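Putative exported protein (Bordetella pertussis Tohama I, PDB 2PFZ) binds pyroglutamic acid as the extracytoplasmic solute receptor of a tripartite ATP-independent periplasmic transporter, to which it presumably delivers this ligand. Local coordinates at residues 114-118 / 235-240; 150-155 / 275-279. All coordinates share one frame; numbering follows the deposited sequence.

Contact 1 (114-118 / 235-240); sequences LYSVA and AEERGW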
ATOM      1  N   LEU A 114     -11.697  -8.728   0.943  1.00 16.68           N
ATOM      2  CA  LEU A 114     -11.685  -9.716  -0.132  1.00 16.70           C
ATOM      3  C   LEU A 114     -10.282 -10.265  -0.362  1.00 16.39           C
ATOM      4  O   LEU A 114     -10.078 -11.466  -0.364  1.00 17.28           O
ATOM      5  CB  LEU A 114     -12.324  -9.172  -1.420  1.00 16.89           C
ATOM      6  CG  LEU A 114     -12.479 -10.229  -2.530  1.00 16.48           C
ATOM      7  CD1 LEU A 114     -13.513 -11.287  -2.133  1.00 17.28           C
ATOM      8  CD2 LEU A 114     -12.862  -9.613  -3.824  1.00 16.62           C
ATOM      9  N   TYR A 115      -9.323  -9.386  -0.578  1.00 16.88           N
ATOM     10  CA  TYR A 115      -7.929  -9.789  -0.656  1.00 15.14           C
ATOM     11  C   TYR A 115      -7.025  -8.592  -0.413  1.00 14.83           C
ATOM     12  O   TYR A 115      -7.483  -7.462  -0.469  1.00 15.14           O
ATOM     13  CB  TYR A 115      -7.634 -10.453  -1.976  1.00 15.15           C
ATOM     14  CG  TYR A 115      -7.590  -9.560  -3.192  1.00 14.94           C
ATOM     15  CD1 TYR A 115      -8.734  -9.355  -3.977  1.00 16.49           C
ATOM     16  CD2 TYR A 115      -6.383  -8.958  -3.603  1.00 13.09           C
ATOM     17  CE1 TYR A 115      -8.682  -8.578  -5.126  1.00 15.68           C
ATOM     18  CE2 TYR A 115      -6.324  -8.183  -4.770  1.00 14.62           C
ATOM     19  CZ  TYR A 115      -7.485  -7.995  -5.515  1.00 15.34           C
ATOM     20  OH  TYR A 115      -7.449  -7.227  -6.664  1.00 15.04           O
ATOM     21  N   SER A 116      -5.759  -8.858  -0.095  1.00 14.50           N
ATOM     22  CA  SER A 116      -4.811  -7.789   0.215  1.00 14.60           C
ATOM     23  C   SER A 116      -3.467  -8.126  -0.426  1.00 14.58           C
ATOM     24  O   SER A 116      -3.030  -9.284  -0.353  1.00 14.45           O
ATOM     25  CB  SER A 116      -4.647  -7.643   1.734  1.00 13.36           C
ATOM     26  OG  SER A 116      -3.800  -6.536   2.105  1.00 15.43           O
ATOM     27  N   VAL A 117      -2.851  -7.148  -1.104  1.00 14.11           N
ATOM     28  CA  VAL A 117      -1.541  -7.395  -1.681  1.00 14.81           C
ATOM     29  C   VAL A 117      -0.514  -6.327  -1.363  1.00 13.84           C
ATOM     30  O   VAL A 117      -0.836  -5.159  -1.291  1.00 14.13           O
ATOM     31  CB  VAL A 117      -1.513  -7.883  -3.186  1.00 16.42           C
ATOM     32  CG1 VAL A 117      -2.914  -8.151  -3.833  1.00 16.24           C
ATOM     33  CG2 VAL A 117      -0.535  -7.133  -4.070  1.00 15.34           C
ATOM     34  N   ALA A 118       0.717  -6.768  -1.142  1.00 13.36           N
ATOM     35  CA  ALA A 118       1.789  -5.854  -0.764  1.00 12.46           C
ATOM     36  C   ALA A 118       2.341  -5.127  -1.975  1.00 13.06           C
ATOM     37  O   ALA A 118       2.588  -5.736  -3.007  1.00 13.56           O
ATOM     38  CB  ALA A 118       2.923  -6.621  -0.074  1.00 11.80           C
ATOM     39  N   ALA A 235      -6.756 -13.562  -7.075  1.00 19.79           N
ATOM     40  CA  ALA A 235      -6.199 -12.186  -7.180  1.00 18.91           C
ATOM     41  C   ALA A 235      -5.097 -11.954  -6.151  1.00 18.54           C
ATOM     42  O   ALA A 235      -4.080 -11.312  -6.457  1.00 18.01           O
ATOM     43  CB  ALA A 235      -7.293 -11.132  -7.014  1.00 18.19           C
ATOM     44  N   GLU A 236      -5.308 -12.450  -4.931  1.00 18.20           N
ATOM     45  CA  GLU A 236      -4.290 -12.332  -3.896  1.00 18.55           C
ATOM     46  C   GLU A 236      -3.022 -13.056  -4.285  1.00 18.69           C
ATOM     47  O   GLU A 236      -1.954 -12.507  -4.129  1.00 19.71           O
ATOM     48  CB  GLU A 236      -4.759 -12.839  -2.547  1.00 17.44           C
ATOM     49  CG  GLU A 236      -3.864 -12.330  -1.402  1.00 16.90           C
ATOM     50  CD  GLU A 236      -4.463 -12.581  -0.046  1.00 15.33           C
ATOM     51  OE1 GLU A 236      -5.338 -11.784   0.380  1.00 16.54           O
ATOM     52  OE2 GLU A 236      -4.038 -13.564   0.624  1.00 16.65           O
ATOM     53  N   GLU A 237      -3.152 -14.293  -4.763  1.00 19.68           N
ATOM     54  CA  GLU A 237      -1.997 -15.101  -5.181  1.00 20.73           C
ATOM     55  C   GLU A 237      -1.226 -14.425  -6.306  1.00 19.96           C
ATOM     56  O   GLU A 237       0.005 -14.258  -6.228  1.00 18.72           O
ATOM     57  CB  GLU A 237      -2.459 -16.514  -5.617  1.00 21.77           C
ATOM     58  CG  GLU A 237      -1.313 -17.407  -6.115  1.00 28.27           C
ATOM     59  CD  GLU A 237      -1.477 -18.887  -5.773  1.00 32.36           C
ATOM     60  OE1 GLU A 237      -1.950 -19.211  -4.658  1.00 37.72           O
ATOM     61  OE2 GLU A 237      -1.102 -19.731  -6.628  1.00 38.06           O
ATOM     62  N   ARG A 238      -1.964 -14.024  -7.341  1.00 19.47           N
ATOM     63  CA  ARG A 238      -1.381 -13.369  -8.506  1.00 19.64           C
ATOM     64  C   ARG A 238      -0.747 -12.027  -8.131  1.00 18.83           C
ATOM     65  O   ARG A 238       0.290 -11.674  -8.672  1.00 19.22           O
ATOM     66  CB  ARG A 238      -2.440 -13.159  -9.597  1.00 19.23           C
ATOM     67  CG  ARG A 238      -1.928 -12.534 -10.914  1.00 20.12           C
ATOM     68  CD  ARG A 238      -3.071 -12.174 -11.870  1.00 21.66           C
ATOM     69  NE  ARG A 238      -4.151 -13.130 -11.809  1.00 28.37           N
ATOM     70  CZ  ARG A 238      -5.397 -12.915 -11.372  1.00 27.00           C
ATOM     71  NH1 ARG A 238      -5.835 -11.724 -10.917  1.00 25.72           N
ATOM     72  NH2 ARG A 238      -6.215 -13.947 -11.403  1.00 26.79           N
ATOM     73  N   GLY A 239      -1.393 -11.271  -7.240  1.00 17.77           N
ATOM     74  CA  GLY A 239      -0.931  -9.918  -6.879  1.00 17.84           C
ATOM     75  C   GLY A 239       0.396  -9.968  -6.124  1.00 18.02           C
ATOM     76  O   GLY A 239       1.325  -9.190  -6.414  1.00 17.83           O
ATOM     77  N   TRP A 240       0.499 -10.883  -5.166  1.00 17.37           N
ATOM     78  CA  TRP A 240       1.773 -11.038  -4.441  1.00 17.71           C
ATOM     79  C   TRP A 240       2.870 -11.491  -5.405  1.00 18.65           C
ATOM     80  O   TRP A 240       4.012 -11.013  -5.332  1.00 18.95           O
ATOM     81  CB  TRP A 240       1.634 -12.024  -3.272  1.00 17.45           C
ATOM     82  CG  TRP A 240       0.970 -11.405  -2.088  1.00 17.30           C
ATOM     83  CD1 TRP A 240      -0.381 -11.216  -1.897  1.00 17.37           C
ATOM     84  CD2 TRP A 240       1.620 -10.882  -0.924  1.00 18.50           C
ATOM     85  NE1 TRP A 240      -0.603 -10.604  -0.684  1.00 18.13           N
ATOM     86  CE2 TRP A 240       0.612 -10.384  -0.069  1.00 17.56           C
ATOM     87  CE3 TRP A 240       2.964 -10.802  -0.513  1.00 17.28           C
ATOM     88  CZ2 TRP A 240       0.902  -9.790   1.170  1.00 17.95           C
ATOM     89  CZ3 TRP A 240       3.252 -10.199   0.728  1.00 16.96           C
ATOM     90  CH2 TRP A 240       2.235  -9.715   1.549  1.00 16.83           C
TER
HETATM   91  O   HOH W   1      -7.854 -13.079   1.259  1.00 26.65           O
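Three groups hydrogen-bond to Glu-236 OE1: the backbone N-H of Ser-116, a water, and the hydroxyl of Tyr-95 on helix 88-107. The setting is a strand on a helix in a periplasmic solute-receptor fold of the DctP family, where the edge strand 111-118 of a three-stranded antiparallel sheet runs along the long helix 222-256, the local axes only 4° apart. Ser-116 N lies 3.0 Å from Glu-236 OE1 with an N-H...O angle of 162°, reaching the oxygen on its anti side, somewhat out of the carboxylate plane. The water donates to that oxygen and to Leu-114 O, tying the carboxylate to a classic beta bulge in which Leu-114 and Tyr-115 both face Val-210. Because CG of Glu-236 stands opposite its own backbone N (chi1 -163°) and the chain extends beyond it, the carboxylate reaches the Ser-116 N-H while CB stays beside Tyr-115 CB.

One turn on, Trp-240 NE1 donates to Ser-116 O at 2.8 Å, meeting a lone pair in the carbonyl plane. Both backbone polar groups of Ser-116 are thus bound by helix side chains, while its OG bonds to Asn-208 O in the adjacent strand. Val-117 CG2 packs 3.6 Å from Gly-239 C, against a helix face that carries no side chain there. Two CH-pi contacts flank this centre: Ala-118 CB sits over the six-membered ring of Trp-240, 3.8 Å from its centroid, and Ala-235 CB lies over one face of the Tyr-115 ring, 3.6 Å from the ring centroid.

Contact 2 (150-155 / 275-279); sequences KIAELV and VGKRM
Leu-154 and Met-279 meet where CD1 of the leucine comes within 3.5 Å of Met-279 CG, closer than carbons normally pack. The same methyl also faces Arg-278 and Val-275, so three residues of helix 266-287 converge on one side of it. The Leu-154 and Arg-278 side chains run alongside each other but point opposite ways: Arg-278 CD lies 3.3 Å from Leu-154 CD1 and 3.5 Å from CD2, and both leucine methyls are near NE. The arginine offers its CD and the adjoining NE; that NE, buried by the contact, has no hydrogen-bond partner in the model. At about a right angle to the arginine, as seen from Leu-154 CD1, Val-275 CG1 lies 4.0 Å from that methyl.

Met-279 carries the contact one turn back along the first helix. Its SD lies 3.5 Å from Ile-151 CG1, the two side chains nearly perpendicular, and the terminal CE then touches the aliphatic start of Lys-150, 3.9 Å from its CG. The methionine is straight through chi2 (180°) and bends only at chi3 (76°), which carries CE round to Ile-151 and Lys-150. At the other end, Val-155 CG1 and Val-275 CG2 make a looser contact at 4.2 Å.

What positions these groups is a helix-helix crossing bridged by side chains: the local axes are 11.0 Å apart at closest approach and cross at 123°, and no hydrogen bond spans them. Loop residues add to the packing: Trp-204 against Ile-151, Val-133 and Met-136 against Val-155, and Pro-82 against Met-279. Helix 146-155, the helix of a beta-alpha-beta crossover between the adjacent parallel strands 140-143 and 158-161 of the six-stranded mixed sheet, is thus packed against the long near-C-terminal helix 266-287.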
ATOM      1  N   LYS A 150       4.481  10.847   9.451  1.00 19.18           N
ATOM      2  CA  LYS A 150       5.126  10.663  10.756  1.00 19.54           C
ATOM      3  C   LYS A 150       6.611  10.304  10.616  1.00 19.98           C
ATOM      4  O   LYS A 150       7.445  10.878  11.296  1.00 20.25           O
ATOM      5  CB  LYS A 150       4.402   9.608  11.619  1.00 19.65           C
ATOM      6  CG  LYS A 150       5.018   9.428  13.002  1.00 20.09           C
ATOM      7  CD  LYS A 150       5.056  10.766  13.765  1.00 23.18           C
ATOM      8  CE  LYS A 150       5.363  10.563  15.258  1.00 25.29           C
ATOM      9  NZ  LYS A 150       4.766  11.682  16.092  1.00 29.13           N
ATOM     10  N   ILE A 151       6.923   9.371   9.723  1.00 19.68           N
ATOM     11  CA  ILE A 151       8.307   8.998   9.451  1.00 19.53           C
ATOM     12  C   ILE A 151       9.124  10.219   9.026  1.00 20.21           C
ATOM     13  O   ILE A 151      10.223  10.446   9.549  1.00 20.07           O
ATOM     14  CB  ILE A 151       8.403   7.879   8.382  1.00 19.43           C
ATOM     15  CG1 ILE A 151       7.747   6.593   8.933  1.00 19.42           C
ATOM     16  CG2 ILE A 151       9.880   7.681   7.941  1.00 18.97           C
ATOM     17  CD1 ILE A 151       7.540   5.448   7.942  1.00 19.23           C
ATOM     18  N   ALA A 152       8.576  11.004   8.104  1.00 20.38           N
ATOM     19  CA  ALA A 152       9.221  12.256   7.677  1.00 21.71           C
ATOM     20  C   ALA A 152       9.529  13.128   8.893  1.00 22.71           C
ATOM     21  O   ALA A 152      10.678  13.554   9.091  1.00 22.53           O
ATOM     22  CB  ALA A 152       8.339  13.010   6.668  1.00 21.64           C
ATOM     23  N   GLU A 153       8.525  13.348   9.742  1.00 23.24           N
ATOM     24  CA  GLU A 153       8.725  14.214  10.896  1.00 24.27           C
ATOM     25  C   GLU A 153       9.809  13.647  11.803  1.00 24.35           C
ATOM     26  O   GLU A 153      10.576  14.401  12.417  1.00 22.94           O
ATOM     27  CB  GLU A 153       7.429  14.393  11.678  1.00 25.31           C
ATOM     28  CG  GLU A 153       6.421  15.279  10.954  1.00 28.67           C
ATOM     29  CD  GLU A 153       5.034  15.185  11.563  1.00 32.02           C
ATOM     30  OE1 GLU A 153       4.869  14.527  12.616  1.00 35.10           O
ATOM     31  OE2 GLU A 153       4.104  15.781  10.991  1.00 36.65           O
ATOM     32  N   LEU A 154       9.874  12.321  11.892  1.00 23.77           N
ATOM     33  CA  LEU A 154      10.806  11.703  12.823  1.00 24.39           C
ATOM     34  C   LEU A 154      12.247  11.743  12.318  1.00 24.56           C
ATOM     35  O   LEU A 154      13.167  11.584  13.122  1.00 25.44           O
ATOM     36  CB  LEU A 154      10.377  10.288  13.231  1.00 23.85           C
ATOM     37  CG  LEU A 154       9.150  10.216  14.157  1.00 23.67           C
ATOM     38  CD1 LEU A 154       8.677   8.779  14.264  1.00 23.55           C
ATOM     39  CD2 LEU A 154       9.377  10.847  15.561  1.00 22.82           C
ATOM     40  N   VAL A 155      12.448  11.951  11.014  1.00 23.65           N
ATOM     41  CA  VAL A 155      13.800  12.098  10.474  1.00 24.38           C
ATOM     42  C   VAL A 155      14.177  13.575  10.261  1.00 24.40           C
ATOM     43  O   VAL A 155      15.265  13.877   9.764  1.00 25.20           O
ATOM     44  CB  VAL A 155      14.076  11.239   9.179  1.00 24.16           C
ATOM     45  CG1 VAL A 155      13.961   9.746   9.484  1.00 25.42           C
ATOM     46  CG2 VAL A 155      13.178  11.649   7.986  1.00 24.13           C
ATOM     47  N   VAL A 275      14.033   4.636  14.517  1.00 21.27           N
ATOM     48  CA  VAL A 275      12.734   5.281  14.204  1.00 20.39           C
ATOM     49  C   VAL A 275      11.596   4.258  14.241  1.00 19.81           C
ATOM     50  O   VAL A 275      10.556   4.480  14.876  1.00 18.92           O
ATOM     51  CB  VAL A 275      12.751   5.969  12.798  1.00 20.35           C
ATOM     52  CG1 VAL A 275      11.347   6.467  12.397  1.00 22.33           C
ATOM     53  CG2 VAL A 275      13.785   7.134  12.736  1.00 22.02           C
ATOM     54  N   GLY A 276      11.813   3.132  13.574  1.00 19.88           N
ATOM     55  CA  GLY A 276      10.852   2.020  13.593  1.00 19.87           C
ATOM     56  C   GLY A 276      10.490   1.529  15.001  1.00 20.42           C
ATOM     57  O   GLY A 276       9.313   1.280  15.276  1.00 20.58           O
ATOM     58  N   LYS A 277      11.489   1.359  15.875  1.00 20.73           N
ATOM     59  CA  LYS A 277      11.245   0.889  17.255  1.00 22.02           C
ATOM     60  C   LYS A 277      10.444   1.906  18.066  1.00 22.22           C
ATOM     61  O   LYS A 277       9.548   1.544  18.825  1.00 22.63           O
ATOM     62  CB  LYS A 277      12.541   0.555  17.987  1.00 22.89           C
ATOM     63  CG  LYS A 277      13.179  -0.749  17.524  1.00 26.43           C
ATOM     64  CD  LYS A 277      13.787  -1.489  18.713  1.00 32.22           C
ATOM     65  CE  LYS A 277      15.254  -1.145  18.937  1.00 34.20           C
ATOM     66  NZ  LYS A 277      16.127  -2.126  18.218  1.00 35.20           N
ATOM     67  N   ARG A 278      10.773   3.178  17.890  1.00 22.25           N
ATOM     68  CA  ARG A 278       9.973   4.261  18.459  1.00 23.08           C
ATOM     69  C   ARG A 278       8.527   4.190  17.954  1.00 21.49           C
ATOM     70  O   ARG A 278       7.578   4.221  18.745  1.00 21.93           O
ATOM     71  CB  ARG A 278      10.612   5.599  18.092  1.00 23.64           C
ATOM     72  CG  ARG A 278       9.762   6.812  18.320  1.00 27.54           C
ATOM     73  CD  ARG A 278       9.972   7.815  17.186  1.00 35.52           C
ATOM     74  NE  ARG A 278      11.328   7.815  16.590  1.00 40.72           N
ATOM     75  CZ  ARG A 278      12.415   8.361  17.140  1.00 39.31           C
ATOM     76  NH1 ARG A 278      12.343   8.957  18.324  1.00 45.46           N
ATOM     77  NH2 ARG A 278      13.585   8.297  16.508  1.00 43.49           N
ATOM     78  N   MET A 279       8.350   4.068  16.645  1.00 20.68           N
ATOM     79  CA  MET A 279       6.988   3.976  16.089  1.00 20.19           C
ATOM     80  C   MET A 279       6.207   2.722  16.517  1.00 19.20           C
ATOM     81  O   MET A 279       4.977   2.779  16.664  1.00 18.72           O
ATOM     82  CB  MET A 279       7.011   4.115  14.563  1.00 20.00           C
ATOM     83  CG  MET A 279       7.395   5.527  14.103  1.00 19.12           C
ATOM     84  SD  MET A 279       7.418   5.650  12.311  1.00 20.22           S
ATOM     85  CE  MET A 279       5.661   5.724  11.931  1.00 22.27           C
TER

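How the contacts relate
The two contacts lie on opposite sides of the chain's centre, their centres 28 Å apart and their nearest atoms about 15 Å apart. They do not touch, and each joins different elements: strand 111-118 with helix 222-256, and helix 146-155 with helix 266-287. Contact 1 is the more buried, with a centre about 12 Å from that of the chain against 18 Å for contact 2, where exposed Lys-150 and Arg-278 border the packing. The chemistry follows: a strand carrying backbone N-H and C=O groups into contact 1 is met by polar and aromatic side chains, whereas two helices in contact 2 join mainly through aliphatic and sulfur contacts, with no hydrogen bond across. Along the sequence their segments alternate.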